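Long-range contact in mitochondrial edited mRNA stability factor 1 (Trypanosoma brucei, PDB 6NL1), which probably processes the 5' ends of mitochondrial mRNAs through a Nudix-type domain and may help stabilise edited transcripts: residues T106-A111 and V170-Y175. Numbering follows the deposited sequence.
Sequences TKAALA and VDITVY
Lys107 and Asp171 leave their strands in diverging directions, but chi1 (-53° and -64°) puts each CG anti to its carbonyl carbon, and beyond CB the chains run side by side. The lysine chain bends at chi2, and its NZ forms a salt bridge with Asp171 OD1 at 2.8 Å, approaching from 42° above the carboxylate plane. The other oxygen, OD2, is hydrogen-bonded to Tyr164 OH, so separate partners hold the two ends of the carboxylate. The two backbones run antiparallel. Thr106 and Ile172 form a hydrogen-bonded pair, Thr106 N to Ile172 O at 2.8 Å and Ile172 N to Thr106 O at 2.9 Å; Lys107 and Asp171 form the next, non-hydrogen-bonded pair. Lys107 is also the N-cap residue of helix 108-111, its O accepting from both Leu110 N and Ala111 N, and past it Ala108 N donates to Val170 O at 2.8 Å, extending the backbone link into the helix. On the face that carries Thr106, Ile172 and Val174, Ile172 spans the strand-to-helix junction: CG1 lies 3.8 Å from Ala108 CB, while CG2 lies 3.7 Å from Ala111 CB. Val174 CG2 touches Ala111 CB at 4.0 Å and Thr106 CG2 at 4.1 Å. The contact joins the two central strands, 100-107 and 171-178, of a four-stranded antiparallel sheet, with strand 132-137 on the other flank of 171-178 and helix 108-111 packing Ala111 against its Leu135.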
loop_
_atom_site.group_PDB
_atom_site.type_symbol
_atom_site.label_atom_id
_atom_site.label_comp_id
_atom_site.label_asym_id
_atom_site.label_seq_id
_atom_site.Cartn_x
_atom_site.Cartn_y
_atom_site.Cartn_z
ATOM N N THR A 106 5.837 20.960 5.074
ATOM C CA THR A 106 6.875 20.073 4.569
ATOM C C THR A 106 6.697 19.742 3.081
ATOM O O THR A 106 6.015 20.472 2.351
ATOM C CB THR A 106 6.947 18.781 5.452
ATOM O OG1 THR A 106 8.091 17.990 5.100
ATOM C CG2 THR A 106 5.662 17.937 5.319
ATOM N N LYS A 107 7.313 18.647 2.636
ATOM C CA LYS A 107 7.179 18.162 1.261
ATOM C C LYS A 107 6.635 16.742 1.251
ATOM O O LYS A 107 6.798 16.009 2.221
ATOM C CB LYS A 107 8.550 18.151 0.571
ATOM C CG LYS A 107 9.298 19.470 0.624
ATOM C CD LYS A 107 8.721 20.470 -0.354
ATOM C CE LYS A 107 9.648 21.672 -0.516
ATOM N NZ LYS A 107 9.076 22.657 -1.486
ATOM N N ALA A 108 6.027 16.336 0.140
ATOM C CA ALA A 108 5.437 15.004 0.051
ATOM C C ALA A 108 6.474 13.902 0.277
ATOM O O ALA A 108 6.146 12.813 0.751
ATOM C CB ALA A 108 4.721 14.820 -1.281
ATOM N N ALA A 109 7.726 14.188 -0.056
ATOM C CA ALA A 109 8.800 13.222 0.143
ATOM C C ALA A 109 8.827 12.751 1.599
ATOM O O ALA A 109 9.068 11.582 1.871
ATOM C CB ALA A 109 10.144 13.828 -0.255
ATOM N N LEU A 110 8.555 13.662 2.529
ATOM C CA LEU A 110 8.532 13.313 3.948
ATOM C C LEU A 110 7.118 12.999 4.449
ATOM O O LEU A 110 6.913 12.044 5.191
ATOM C CB LEU A 110 9.172 14.434 4.784
ATOM C CG LEU A 110 10.623 14.775 4.394
ATOM C CD1 LEU A 110 11.231 15.820 5.314
ATOM C CD2 LEU A 110 11.489 13.517 4.378
ATOM N N ALA A 111 6.141 13.795 4.028
ATOM C CA ALA A 111 4.776 13.651 4.531
ATOM C C ALA A 111 4.201 12.270 4.241
ATOM O O ALA A 111 3.447 11.723 5.048
ATOM C CB ALA A 111 3.867 14.733 3.962
ATOM N N VAL A 170 6.264 18.248 -4.097
ATOM C CA VAL A 170 4.973 18.823 -3.721
ATOM C C VAL A 170 4.964 19.339 -2.277
ATOM O O VAL A 170 5.310 18.615 -1.341
ATOM C CB VAL A 170 3.824 17.825 -3.974
ATOM C CG1 VAL A 170 2.501 18.389 -3.467
ATOM C CG2 VAL A 170 3.752 17.502 -5.491
ATOM N N ASP A 171 4.609 20.609 -2.107
ATOM C CA ASP A 171 4.445 21.182 -0.773
ATOM C C ASP A 171 3.226 20.592 -0.066
ATOM O O ASP A 171 2.120 20.583 -0.611
ATOM C CB ASP A 171 4.300 22.697 -0.846
ATOM C CG ASP A 171 5.544 23.369 -1.378
ATOM O OD1 ASP A 171 6.520 23.484 -0.610
ATOM O OD2 ASP A 171 5.548 23.774 -2.561
ATOM N N ILE A 172 3.435 20.117 1.156
ATOM C CA ILE A 172 2.375 19.496 1.936
ATOM C C ILE A 172 2.297 20.125 3.320
ATOM O O ILE A 172 3.320 20.319 3.981
ATOM C CB ILE A 172 2.582 17.970 2.083
ATOM C CG1 ILE A 172 2.622 17.295 0.701
ATOM C CG2 ILE A 172 1.461 17.352 2.963
ATOM C CD1 ILE A 172 1.262 17.281 -0.049
ATOM N N THR A 173 1.086 20.471 3.742
ATOM C CA THR A 173 0.874 20.938 5.107
ATOM C C THR A 173 0.230 19.808 5.897
ATOM O O THR A 173 -0.826 19.294 5.512
ATOM C CB THR A 173 -0.042 22.178 5.153
ATOM O OG1 THR A 173 0.472 23.181 4.271
ATOM C CG2 THR A 173 -0.113 22.738 6.568
ATOM N N VAL A 174 0.872 19.417 6.993
ATOM C CA VAL A 174 0.372 18.347 7.846
ATOM C C VAL A 174 -0.173 18.935 9.138
ATOM O O VAL A 174 0.496 19.733 9.786
ATOM C CB VAL A 174 1.493 17.341 8.181
ATOM C CG1 VAL A 174 0.989 16.257 9.129
ATOM C CG2 VAL A 174 2.073 16.742 6.904
ATOM N N TYR A 175 -1.390 18.551 9.508
ATOM C CA TYR A 175 -1.966 18.990 10.774
ATOM C C TYR A 175 -2.049 17.837 11.766
ATOM O O TYR A 175 -2.383 16.713 11.394
ATOM C CB TYR A 175 -3.363 19.568 10.574
ATOM C CG TYR A 175 -3.419 20.791 9.698
ATOM C CD1 TYR A 175 -3.467 22.066 10.251
ATOM C CD2 TYR A 175 -3.435 20.670 8.316
ATOM C CE1 TYR A 175 -3.526 23.177 9.447
ATOM C CE2 TYR A 175 -3.495 21.771 7.511
ATOM C CZ TYR A 175 -3.536 23.018 8.070
ATOM O OH TYR A 175 -3.595 24.112 7.243
#